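Local structure of variant surface glycoprotein MITAT 1.1 (Trypanosoma brucei brucei, 5LY9) at residues A1-L6 / P183-G188; A10-C15 / D141-A146; T18-K23 / T158-T163; S194-N199 / N222-A227. The protein forms, with many copies of itself, the parasite's dense surface coat, and by switching among antigenically distinct variants helps the trypanosome evade the host immune response. All coordinates share one frame; numbering follows the deposited sequence.

Contact 1: A1-L6 / P183-G188; sequences AERTGL and PTTSTG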
loop_
_atom_site.group_PDB
_atom_site.type_symbol
_atom_site.label_atom_id
_atom_site.label_comp_id
_atom_site.label_asym_id
_atom_site.label_seq_id
_atom_site.Cartn_x
_atom_site.Cartn_y
_atom_site.Cartn_z
ATOM N N ALA A 1 -11.794 15.079 -39.100
ATOM C CA ALA A 1 -13.221 15.113 -39.497
ATOM C C ALA A 1 -14.042 14.418 -38.401
ATOM O O ALA A 1 -13.543 13.560 -37.666
ATOM C CB ALA A 1 -13.432 14.403 -40.835
ATOM N N GLU A 2 -15.315 14.770 -38.330
ATOM C CA GLU A 2 -16.261 14.011 -37.494
ATOM C C GLU A 2 -16.190 12.538 -37.801
ATOM O O GLU A 2 -16.047 12.133 -38.970
ATOM C CB GLU A 2 -17.702 14.491 -37.809
ATOM C CG GLU A 2 -18.765 13.971 -36.839
ATOM C CD GLU A 2 -20.201 13.929 -37.379
ATOM O OE1 GLU A 2 -20.416 14.354 -38.562
ATOM O OE2 GLU A 2 -21.103 13.460 -36.621
ATOM N N ARG A 3 -16.227 11.752 -36.757
ATOM C CA ARG A 3 -16.352 10.324 -36.812
ATOM C C ARG A 3 -15.308 9.474 -37.613
ATOM O O ARG A 3 -15.595 8.307 -37.899
ATOM C CB ARG A 3 -17.797 9.876 -37.110
ATOM C CG ARG A 3 -18.441 10.105 -38.465
ATOM C CD ARG A 3 -17.742 9.505 -39.675
ATOM N NE ARG A 3 -18.557 9.753 -40.906
ATOM C CZ ARG A 3 -18.544 10.882 -41.590
ATOM N NH1 ARG A 3 -17.730 11.893 -41.282
ATOM N NH2 ARG A 3 -19.346 11.003 -42.664
ATOM N N THR A 4 -14.114 9.994 -37.800
ATOM C CA THR A 4 -12.961 9.127 -38.184
ATOM C C THR A 4 -12.236 8.660 -36.934
ATOM O O THR A 4 -12.482 9.175 -35.799
ATOM C CB THR A 4 -12.055 9.819 -39.169
ATOM O OG1 THR A 4 -11.583 11.052 -38.595
ATOM C CG2 THR A 4 -12.842 10.057 -40.494
ATOM N N GLY A 5 -11.410 7.640 -37.080
ATOM C CA GLY A 5 -10.669 7.139 -35.982
ATOM C C GLY A 5 -9.679 8.078 -35.338
ATOM O O GLY A 5 -9.312 9.111 -35.843
ATOM N N LEU A 6 -9.217 7.657 -34.197
ATOM C CA LEU A 6 -8.236 8.419 -33.465
ATOM C C LEU A 6 -6.792 8.159 -34.012
ATOM O O LEU A 6 -6.352 6.986 -34.114
ATOM C CB LEU A 6 -8.336 7.979 -32.023
ATOM C CG LEU A 6 -7.764 8.850 -30.963
ATOM C CD1 LEU A 6 -8.476 10.220 -30.990
ATOM C CD2 LEU A 6 -7.922 8.162 -29.584
ATOM N N PRO A 183 -8.467 12.025 -38.581
ATOM C CA PRO A 183 -8.110 12.487 -39.933
ATOM C C PRO A 183 -9.313 12.852 -40.800
ATOM O O PRO A 183 -10.505 12.699 -40.402
ATOM C CB PRO A 183 -7.395 11.273 -40.519
ATOM C CG PRO A 183 -8.072 10.102 -39.885
ATOM C CD PRO A 183 -8.395 10.587 -38.447
ATOM N N THR A 184 -9.011 13.287 -42.032
ATOM C CA THR A 184 -10.054 13.514 -43.000
ATOM C C THR A 184 -10.807 12.224 -43.321
ATOM O O THR A 184 -10.309 11.121 -43.095
ATOM C CB THR A 184 -9.449 14.076 -44.297
ATOM O OG1 THR A 184 -8.438 13.177 -44.783
ATOM C CG2 THR A 184 -8.746 15.386 -44.019
ATOM N N THR A 185 -11.999 12.383 -43.918
ATOM C CA THR A 185 -12.814 11.226 -44.273
ATOM C C THR A 185 -12.078 10.465 -45.393
ATOM O O THR A 185 -11.362 11.055 -46.195
ATOM C CB THR A 185 -14.185 11.600 -44.772
ATOM O OG1 THR A 185 -13.996 12.602 -45.752
ATOM C CG2 THR A 185 -14.972 12.135 -43.694
ATOM N N SER A 186 -12.278 9.174 -45.415
ATOM C CA SER A 186 -11.838 8.356 -46.540
ATOM C C SER A 186 -12.856 7.273 -46.599
ATOM O O SER A 186 -13.946 7.539 -47.150
ATOM C CB SER A 186 -10.384 7.960 -46.367
ATOM O OG SER A 186 -9.923 7.185 -47.489
ATOM N N THR A 187 -12.600 6.107 -46.019
ATOM C CA THR A 187 -13.551 4.973 -45.947
ATOM C C THR A 187 -13.797 4.530 -44.490
ATOM O O THR A 187 -14.936 4.392 -44.067
ATOM C CB THR A 187 -13.072 3.790 -46.805
ATOM O OG1 THR A 187 -13.005 4.280 -48.137
ATOM C CG2 THR A 187 -14.050 2.621 -46.727
ATOM N N GLY A 188 -12.735 4.326 -43.738
ATOM C CA GLY A 188 -12.879 3.928 -42.306
ATOM C C GLY A 188 -13.519 5.007 -41.463
ATOM O O GLY A 188 -13.374 6.208 -41.719
#

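Contact 2: A10-C15 / D141-A146; sequences AWKPLC and DDQECA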
loop_
_atom_site.group_PDB
_atom_site.type_symbol
_atom_site.label_atom_id
_atom_site.label_comp_id
_atom_site.label_asym_id
_atom_site.label_seq_id
_atom_site.Cartn_x
_atom_site.Cartn_y
_atom_site.Cartn_z
ATOM N N ALA A 10 -2.566 10.769 -30.992
ATOM C CA ALA A 10 -3.411 10.865 -29.817
ATOM C C ALA A 10 -3.397 9.626 -28.953
ATOM O O ALA A 10 -3.390 9.764 -27.706
ATOM C CB ALA A 10 -4.857 11.215 -30.219
ATOM N N TRP A 11 -3.466 8.434 -29.525
ATOM C CA TRP A 11 -3.474 7.219 -28.679
ATOM C C TRP A 11 -2.096 6.721 -28.261
ATOM O O TRP A 11 -1.966 6.008 -27.263
ATOM C CB TRP A 11 -4.310 6.072 -29.278
ATOM C CG TRP A 11 -3.923 5.583 -30.585
ATOM C CD1 TRP A 11 -4.513 5.884 -31.780
ATOM C CD2 TRP A 11 -2.882 4.645 -30.898
ATOM N NE1 TRP A 11 -3.889 5.205 -32.782
ATOM C CE2 TRP A 11 -2.927 4.409 -32.278
ATOM C CE3 TRP A 11 -1.950 3.966 -30.153
ATOM C CZ2 TRP A 11 -2.045 3.606 -32.894
ATOM C CZ3 TRP A 11 -1.119 3.160 -30.745
ATOM C CH2 TRP A 11 -1.150 2.964 -32.129
ATOM N N LYS A 12 -1.064 6.981 -29.011
ATOM C CA LYS A 12 0.267 6.498 -28.568
ATOM C C LYS A 12 0.693 7.066 -27.212
ATOM O O LYS A 12 1.174 6.297 -26.358
ATOM C CB LYS A 12 1.316 6.683 -29.633
ATOM C CG LYS A 12 1.277 5.517 -30.663
ATOM C CD LYS A 12 2.458 5.682 -31.676
ATOM C CE LYS A 12 2.318 4.586 -32.716
ATOM N NZ LYS A 12 3.442 4.628 -33.694
ATOM N N PRO A 13 0.392 8.337 -26.966
ATOM C CA PRO A 13 0.701 8.853 -25.609
ATOM C C PRO A 13 -0.095 8.136 -24.505
ATOM O O PRO A 13 0.399 8.031 -23.359
ATOM C CB PRO A 13 0.335 10.332 -25.704
ATOM C CG PRO A 13 0.587 10.657 -27.111
ATOM C CD PRO A 13 0.169 9.443 -27.914
ATOM N N LEU A 14 -1.315 7.688 -24.786
ATOM C CA LEU A 14 -2.053 6.914 -23.834
ATOM C C LEU A 14 -1.431 5.555 -23.602
ATOM O O LEU A 14 -1.387 5.093 -22.463
ATOM C CB LEU A 14 -3.550 6.746 -24.225
ATOM C CG LEU A 14 -4.331 8.093 -24.177
ATOM C CD1 LEU A 14 -5.621 7.929 -24.929
ATOM C CD2 LEU A 14 -4.582 8.568 -22.760
ATOM N N CYS A 15 -0.990 4.898 -24.672
ATOM C CA CYS A 15 -0.208 3.626 -24.533
ATOM C C CYS A 15 1.069 3.809 -23.674
ATOM O O CYS A 15 1.369 3.030 -22.811
ATOM C CB CYS A 15 0.190 3.043 -25.863
ATOM S SG CYS A 15 -1.218 2.428 -26.820
ATOM N N ASP A 141 1.167 -1.178 -33.292
ATOM C CA ASP A 141 2.277 -0.821 -34.164
ATOM C C ASP A 141 3.617 -0.932 -33.457
ATOM O O ASP A 141 4.050 -2.012 -33.027
ATOM C CB ASP A 141 2.015 0.551 -34.723
ATOM C CG ASP A 141 0.845 0.573 -35.752
ATOM O OD1 ASP A 141 0.483 -0.421 -36.518
ATOM O OD2 ASP A 141 0.322 1.672 -35.772
ATOM N N ASP A 142 4.315 0.141 -33.339
ATOM C CA ASP A 142 5.610 -0.033 -32.709
ATOM C C ASP A 142 5.590 0.335 -31.231
ATOM O O ASP A 142 6.638 0.442 -30.666
ATOM C CB ASP A 142 6.649 0.780 -33.460
ATOM C CG ASP A 142 6.320 2.243 -33.558
ATOM O OD1 ASP A 142 5.125 2.626 -33.439
ATOM O OD2 ASP A 142 7.291 3.042 -33.819
ATOM N N GLN A 143 4.423 0.580 -30.630
ATOM C CA GLN A 143 4.340 1.115 -29.274
ATOM C C GLN A 143 3.854 0.016 -28.317
ATOM O O GLN A 143 2.786 -0.561 -28.547
ATOM C CB GLN A 143 3.363 2.282 -29.271
ATOM C CG GLN A 143 3.057 2.928 -27.929
ATOM C CD GLN A 143 4.246 3.276 -27.085
ATOM O OE1 GLN A 143 5.086 4.047 -27.577
ATOM N NE2 GLN A 143 4.342 2.748 -25.776
ATOM N N GLU A 144 4.605 -0.234 -27.251
ATOM C CA GLU A 144 4.105 -1.117 -26.219
ATOM C C GLU A 144 2.767 -0.559 -25.705
ATOM O O GLU A 144 2.628 0.643 -25.391
ATOM C CB GLU A 144 5.099 -1.224 -25.104
ATOM C CG GLU A 144 4.746 -2.152 -24.024
ATOM C CD GLU A 144 4.690 -3.629 -24.333
ATOM O OE1 GLU A 144 4.982 -4.088 -25.451
ATOM O OE2 GLU A 144 4.372 -4.382 -23.347
ATOM N N CYS A 145 1.786 -1.440 -25.656
ATOM C CA CYS A 145 0.444 -1.100 -25.201
ATOM C C CYS A 145 -0.274 -2.339 -24.653
ATOM O O CYS A 145 -1.237 -2.843 -25.276
ATOM C CB CYS A 145 -0.308 -0.469 -26.356
ATOM S SG CYS A 145 -1.671 0.592 -25.817
ATOM N N ALA A 146 0.203 -2.812 -23.511
ATOM C CA ALA A 146 -0.312 -4.035 -22.929
ATOM C C ALA A 146 -1.470 -3.517 -22.076
ATOM O O ALA A 146 -1.266 -2.801 -21.039
ATOM C CB ALA A 146 0.700 -4.780 -22.089
#

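Contact 3: T18-K23 / T158-T163; sequences TTELSK and TRTELT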
loop_
_atom_site.group_PDB
_atom_site.type_symbol
_atom_site.label_atom_id
_atom_site.label_comp_id
_atom_site.label_asym_id
_atom_site.label_seq_id
_atom_site.Cartn_x
_atom_site.Cartn_y
_atom_site.Cartn_z
ATOM N N THR A 18 -0.185 4.245 -20.012
ATOM C CA THR A 18 -0.577 3.013 -19.369
ATOM C C THR A 18 0.640 2.111 -19.054
ATOM O O THR A 18 0.695 1.492 -17.990
ATOM C CB THR A 18 -1.758 2.286 -20.102
ATOM O OG1 THR A 18 -2.219 1.241 -19.245
ATOM C CG2 THR A 18 -1.274 1.691 -21.323
ATOM N N THR A 19 1.627 2.073 -19.967
ATOM C CA THR A 19 2.892 1.379 -19.714
ATOM C C THR A 19 3.609 1.924 -18.461
ATOM O O THR A 19 4.035 1.158 -17.617
ATOM C CB THR A 19 3.786 1.466 -20.974
ATOM O OG1 THR A 19 3.054 0.910 -22.107
ATOM C CG2 THR A 19 5.061 0.743 -20.747
ATOM N N GLU A 20 3.693 3.215 -18.344
ATOM C CA GLU A 20 4.347 3.810 -17.182
ATOM C C GLU A 20 3.585 3.474 -15.891
ATOM O O GLU A 20 4.182 3.027 -14.889
ATOM C CB GLU A 20 4.509 5.323 -17.319
ATOM C CG GLU A 20 5.136 5.983 -16.079
ATOM C CD GLU A 20 5.795 7.310 -16.374
ATOM O OE1 GLU A 20 6.747 7.345 -17.252
ATOM O OE2 GLU A 20 5.281 8.312 -15.801
ATOM N N LEU A 21 2.268 3.671 -15.934
ATOM C CA LEU A 21 1.409 3.451 -14.786
ATOM C C LEU A 21 1.458 2.020 -14.288
ATOM O O LEU A 21 1.280 1.755 -13.118
ATOM C CB LEU A 21 -0.005 3.957 -14.986
ATOM C CG LEU A 21 -0.275 5.436 -15.282
ATOM C CD1 LEU A 21 -1.780 5.584 -15.541
ATOM C CD2 LEU A 21 0.168 6.282 -14.103
ATOM N N SER A 22 1.733 1.086 -15.172
ATOM C CA SER A 22 1.757 -0.331 -14.867
ATOM C C SER A 22 2.783 -0.658 -13.775
ATOM O O SER A 22 2.564 -1.611 -13.054
ATOM C CB SER A 22 2.036 -1.154 -16.156
ATOM O OG SER A 22 3.383 -1.045 -16.453
ATOM N N LYS A 23 3.818 0.166 -13.584
ATOM C CA LYS A 23 4.854 -0.106 -12.594
ATOM C C LYS A 23 4.718 0.653 -11.311
ATOM O O LYS A 23 5.491 0.410 -10.394
ATOM C CB LYS A 23 6.267 0.126 -13.150
ATOM C CG LYS A 23 6.678 -0.864 -14.220
ATOM C CD LYS A 23 8.192 -0.812 -14.513
ATOM C CE LYS A 23 8.610 -2.032 -15.328
ATOM N NZ LYS A 23 10.087 -1.863 -15.563
ATOM N N THR A 158 9.113 4.441 -14.777
ATOM C CA THR A 158 9.548 5.609 -15.499
ATOM C C THR A 158 8.823 6.842 -14.976
ATOM O O THR A 158 7.819 6.730 -14.327
ATOM C CB THR A 158 9.382 5.449 -16.985
ATOM O OG1 THR A 158 8.003 5.210 -17.334
ATOM C CG2 THR A 158 10.249 4.316 -17.492
ATOM N N ARG A 159 9.367 8.016 -15.288
ATOM C CA ARG A 159 8.868 9.267 -14.798
ATOM C C ARG A 159 8.732 10.288 -15.887
ATOM O O ARG A 159 8.736 11.510 -15.623
ATOM C CB ARG A 159 9.898 9.770 -13.757
ATOM C CG ARG A 159 9.890 8.879 -12.531
ATOM C CD ARG A 159 8.904 9.393 -11.526
ATOM N NE ARG A 159 8.822 8.561 -10.322
ATOM C CZ ARG A 159 8.068 8.874 -9.269
ATOM N NH1 ARG A 159 7.328 9.970 -9.227
ATOM N NH2 ARG A 159 8.060 8.048 -8.248
ATOM N N THR A 160 8.486 9.813 -17.119
ATOM C CA THR A 160 8.334 10.727 -18.223
ATOM C C THR A 160 6.932 11.013 -18.583
ATOM O O THR A 160 6.657 12.064 -19.231
ATOM C CB THR A 160 9.058 10.148 -19.489
ATOM O OG1 THR A 160 8.843 8.742 -19.622
ATOM C CG2 THR A 160 10.575 10.403 -19.318
ATOM N N GLU A 161 6.013 10.075 -18.263
ATOM C CA GLU A 161 4.650 10.238 -18.745
ATOM C C GLU A 161 3.757 10.966 -17.735
ATOM O O GLU A 161 2.795 11.654 -18.134
ATOM C CB GLU A 161 4.021 8.929 -19.179
ATOM C CG GLU A 161 4.931 8.079 -20.082
ATOM C CD GLU A 161 5.478 8.877 -21.265
ATOM O OE1 GLU A 161 4.724 9.644 -21.913
ATOM O OE2 GLU A 161 6.725 8.768 -21.476
ATOM N N LEU A 162 4.104 10.861 -16.454
ATOM C CA LEU A 162 3.356 11.549 -15.397
ATOM C C LEU A 162 4.389 12.158 -14.491
ATOM O O LEU A 162 5.079 11.448 -13.745
ATOM C CB LEU A 162 2.448 10.563 -14.635
ATOM C CG LEU A 162 1.783 11.126 -13.364
ATOM C CD1 LEU A 162 1.145 12.479 -13.697
ATOM C CD2 LEU A 162 0.785 10.135 -12.727
ATOM N N THR A 163 4.585 13.449 -14.683
ATOM C CA THR A 163 5.694 14.166 -14.035
ATOM C C THR A 163 5.149 15.012 -12.919
ATOM O O THR A 163 3.945 14.993 -12.668
ATOM C CB THR A 163 6.393 15.078 -15.030
ATOM O OG1 THR A 163 5.482 16.116 -15.364
ATOM C CG2 THR A 163 6.766 14.341 -16.327
HETATM O O HOH W 1 6.987 2.521 -15.458
#

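Contact 4: S194-N199 / N222-A227; sequences SGHSTN and NTQVEA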
loop_
_atom_site.group_PDB
_atom_site.type_symbol
_atom_site.label_atom_id
_atom_site.label_comp_id
_atom_site.label_asym_id
_atom_site.label_seq_id
_atom_site.Cartn_x
_atom_site.Cartn_y
_atom_site.Cartn_z
ATOM N N SER A 194 -18.555 10.130 -32.405
ATOM C CA SER A 194 -19.521 11.243 -32.623
ATOM C C SER A 194 -20.846 10.852 -32.064
ATOM O O SER A 194 -21.343 9.763 -32.343
ATOM C CB SER A 194 -19.688 11.643 -34.098
ATOM O OG SER A 194 -20.850 12.483 -34.233
ATOM N N GLY A 195 -21.358 11.700 -31.176
ATOM C CA GLY A 195 -22.712 11.512 -30.618
ATOM C C GLY A 195 -23.805 12.249 -31.424
ATOM O O GLY A 195 -24.925 12.449 -30.915
ATOM N N HIS A 196 -23.536 12.622 -32.669
ATOM C CA HIS A 196 -24.564 13.183 -33.546
ATOM C C HIS A 196 -25.138 12.110 -34.441
ATOM O O HIS A 196 -24.425 11.237 -34.910
ATOM C CB HIS A 196 -24.012 14.381 -34.305
ATOM C CG HIS A 196 -25.059 15.123 -35.045
ATOM N ND1 HIS A 196 -25.397 14.804 -36.337
ATOM C CD2 HIS A 196 -25.840 16.170 -34.671
ATOM C CE1 HIS A 196 -26.384 15.604 -36.731
ATOM N NE2 HIS A 196 -26.662 16.449 -35.743
ATOM N N SER A 197 -26.423 12.170 -34.759
ATOM C CA SER A 197 -27.111 10.997 -35.357
ATOM C C SER A 197 -26.969 10.803 -36.899
ATOM O O SER A 197 -27.203 9.729 -37.406
ATOM C CB SER A 197 -28.622 11.045 -35.038
ATOM O OG SER A 197 -29.094 12.335 -35.353
ATOM N N THR A 198 -26.596 11.834 -37.621
ATOM C CA THR A 198 -26.532 11.704 -39.101
ATOM C C THR A 198 -25.371 10.807 -39.478
ATOM O O THR A 198 -25.559 9.874 -40.283
ATOM C CB THR A 198 -26.355 13.058 -39.742
ATOM O OG1 THR A 198 -27.440 13.891 -39.342
ATOM C CG2 THR A 198 -26.291 12.932 -41.287
ATOM N N ASN A 199 -24.166 11.058 -38.915
ATOM C CA ASN A 199 -22.988 10.240 -39.241
ATOM C C ASN A 199 -22.379 9.478 -38.046
ATOM O O ASN A 199 -21.569 8.587 -38.246
ATOM C CB ASN A 199 -21.868 11.107 -39.754
ATOM C CG ASN A 199 -22.278 11.968 -40.921
ATOM O OD1 ASN A 199 -22.911 11.476 -41.842
ATOM N ND2 ASN A 199 -21.898 13.229 -40.885
ATOM N N ASN A 222 -21.898 15.925 -29.238
ATOM C CA ASN A 222 -23.235 15.584 -29.808
ATOM C C ASN A 222 -23.575 16.528 -30.967
ATOM O O ASN A 222 -24.760 16.763 -31.223
ATOM C CB ASN A 222 -24.341 15.551 -28.745
ATOM C CG ASN A 222 -24.585 16.902 -28.077
ATOM O OD1 ASN A 222 -23.894 17.844 -28.326
ATOM N ND2 ASN A 222 -25.579 16.972 -27.191
ATOM N N THR A 223 -22.541 17.053 -31.633
ATOM C CA THR A 223 -22.630 17.957 -32.791
ATOM C C THR A 223 -21.627 17.372 -33.795
ATOM O O THR A 223 -20.770 16.544 -33.438
ATOM C CB THR A 223 -22.235 19.377 -32.452
ATOM O OG1 THR A 223 -20.932 19.410 -31.827
ATOM C CG2 THR A 223 -23.305 20.051 -31.508
ATOM N N GLN A 224 -21.670 17.829 -35.033
ATOM C CA GLN A 224 -20.828 17.293 -36.124
ATOM C C GLN A 224 -19.436 17.851 -36.096
ATOM O O GLN A 224 -18.991 18.572 -36.998
ATOM C CB GLN A 224 -21.478 17.568 -37.483
ATOM C CG GLN A 224 -22.800 16.870 -37.604
ATOM C CD GLN A 224 -23.381 17.014 -39.025
ATOM O OE1 GLN A 224 -23.640 18.112 -39.486
ATOM N NE2 GLN A 224 -23.621 15.891 -39.674
ATOM N N VAL A 225 -18.702 17.466 -35.061
ATOM C CA VAL A 225 -17.312 17.901 -34.905
ATOM C C VAL A 225 -16.466 16.716 -34.406
ATOM O O VAL A 225 -16.947 15.604 -34.237
ATOM C CB VAL A 225 -17.149 19.107 -33.961
ATOM C CG1 VAL A 225 -17.861 20.336 -34.508
ATOM C CG2 VAL A 225 -17.635 18.809 -32.530
ATOM N N GLU A 226 -15.201 16.989 -34.213
ATOM C CA GLU A 226 -14.241 16.021 -33.671
ATOM C C GLU A 226 -14.348 15.973 -32.151
ATOM O O GLU A 226 -14.809 16.913 -31.499
ATOM C CB GLU A 226 -12.837 16.433 -34.093
ATOM C CG GLU A 226 -12.650 16.222 -35.599
ATOM C CD GLU A 226 -11.541 17.078 -36.211
ATOM O OE1 GLU A 226 -10.673 17.640 -35.467
ATOM O OE2 GLU A 226 -11.507 17.098 -37.475
ATOM N N ALA A 227 -13.954 14.851 -31.608
ATOM C CA ALA A 227 -13.791 14.742 -30.156
ATOM C C ALA A 227 -12.817 15.785 -29.629
ATOM O O ALA A 227 -11.939 16.245 -30.371
ATOM C CB ALA A 227 -13.264 13.370 -29.813
HETATM O O HOH W 2 -23.518 13.462 -37.709
#

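Contact 1: A1-L6 / P183-G188
Thr-4 lies against the ring of Pro-183, the two side chains sliding past each other in opposite directions. With chi1 at 58°, OG1 sits in the crowded position between the backbone N and the carbonyl carbon. From there it donates to the Pro-183 carbonyl, Thr-4 OG1 to Pro-183 O measuring 2.7 Å, in the carbonyl plane and on a lone pair. The same oxygen takes a second bond, Ala-1 N to Pro-183 O at 3.0 Å, but this donor stands above the carbonyl plane, 63° out of it. A type II turn from Ala-1 to Thr-4 brings both donors to one acceptor. Arg-3 NH1 bonds back to Glu-2 O at 2.9 Å. Methyl groups fill in beside the polar centre: Ala-1 CB is 4.0 Å from Thr-185 CG2, which also meets Arg-3 NH1 at 3.7 Å. On the other flank Pro-183 CD packs on Gly-5 O at 3.1 Å.

The N-terminal amine is also held by Glu-226 and Asn-179. Two donors on one carbonyl, with a carboxylate beside the amine, imply that the chain's amino terminus is fixed at the loop-rich end of this A-type variant surface glycoprotein's N-terminal domain, probably as a charged ammonium.

Contact 2: A10-C15 / D141-A146
Cys-15, Lys-12 and Gln-143 bury the most surface where helix 8-21 meets the edge strand 143-144 of a small antiparallel sheet. Cys-15 points toward this segment and is joined to Cys-145, just past the end of strand 143-144: Cys-15 SG to Cys-145 SG is 2.1 Å, with a chi3 of -73°. The Cys-15 sulfur sits beside its own N, that of Cys-145 anti to its N (chi1 -156°). Gln-143 lies alongside the bridge, its CG 3.5 Å from Cys-15 CB. Bent at chi2 (49°), it turns back so that Gln-143 NE2 bonds to Glu-144 O at 2.7 Å, in the carbonyl plane and on a lone pair.

Lys-12 runs past Gln-143 in the opposite direction, CG of Lys-12 being 4.1 Å from CB of Gln-143. Extended beyond CG, it ends in a salt bridge, Lys-12 NZ meeting the syn lone pair of Asp-142 OD1 at 2.6 Å. The Trp-11 ring edge faces Asp-141 OD2, 4.1 Å from Trp-11 CH2; Trp-11 NE1 bonds to Val-125 and Asp-141 OD1 to Thr-134. A buried disulfide and a more exposed ion pair thus tie one helix to the two residues flanking the strand, the former holding irrespective of ionisation.

Contact 3: T18-K23 / T158-T163
Glu-20 puts its carboxylate into the curl of loop 158-163, where one oxygen collects three donors. Thr-158 OG1 approaches on the anti lone pair, and its distance to Glu-20 OE1 is very short at 2.5 Å. Thr-160 N comes in on the syn lone pair, 3.0 Å from Glu-20 OE1. The third, Glu-161 N, reaches Glu-20 OE1 at 3.0 Å from above the carboxylate plane, 28° out of it, with a fairly straight N-H angle of 159°. The other oxygen takes the next amide: Leu-162 N to Glu-20 OE2 is 2.9 Å, again from above the plane. Three consecutive backbone N-H groups, 160 to 162, therefore turn inward on one group. Arg-253 completes the direct partners with a salt bridge to Glu-20 OE2, and also bonds to Thr-158 O, bracing acid and loop together.

The torsions explain the reach. CG of Glu-20 is anti to the backbone N (chi1 177°) and the chain stays extended, so the charge projects well away from helix 8-21 of the domain. A water also joins the two backbones, donating to Glu-20 O at 2.9 Å and accepting from Thr-158 N. On another flank Leu-21 CD2 meets Leu-162 CD2 at 4.1 Å, and Leu-21 also packs on helix 62-114.

In a second shell, Thr-160 OG1 donates to Glu-161 OE2, which lies 4.5 Å from Glu-20 OE1. This dense set of donors and the arginine should favour the ionised form of the buried Glu-20, despite the like charge nearby.

Contact 4: S194-N199 / N222-A227
His-196 points from its CB toward segment 222-227, and the parts of the side chain meet backbone, aliphatic chain and water in turn. His-196 CB lies 3.9 Å from Thr-223 C. CG is carried anti to the backbone N (chi1 -171°), which swings the imidazole between Asn-222 and Gln-224. At one edge, in the ring plane, His-196 CD2 meets Asn-222 O at 3.7 Å. Over one face comes the aliphatic part of Gln-224, whose CG stands 3.8 Å from the ring centroid and 21° off its normal, a CH-pi contact displaced toward the rim nearest ND1. The amide beyond is tilted 38° from the ring.

His-196 ND1 ends on a water at 2.7 Å; the same water accepts from Asn-199 N at 2.8 Å and Gln-224 NE2 at 3.1 Å. It thus joins the two segments at a point where no direct hydrogen bond crosses between them. Gln-224 is the centre of an inverse gamma turn, closed by Val-225 N to Thr-223 O. Ser-194 OG accepts from His-196 N in an ST turn and bonds to Glu-2, as does Asn-199 ND2.

Both segments are loops at the far end of the elongated N-terminal domain, away from its long helices: 194-199 precedes strand 211-213, whereas loop 222-227 links antiparallel neighbours 218-220 and 228-229 in a four-stranded sheet.

How the contacts relate
Contacts 2 and 3 share helix 8-21 and lie nearer the centre of the chain, their centres about 12 Å apart; each joins the helix to a different part of the chain. Contacts 1 and 4 are loop against loop, their centres about 41 and 42 Å from the chain centre, and touch through residues 1 to 3, chiefly by polar contacts. All four mix buried with exposed residues, so none is purely core or surface. Their chemistry differs: a disulfide with an ion pair in contact 2, a many-bonded buried carboxylate in contact 3, a shared carbonyl in contact 1, and water with CH-pi packing in contact 4.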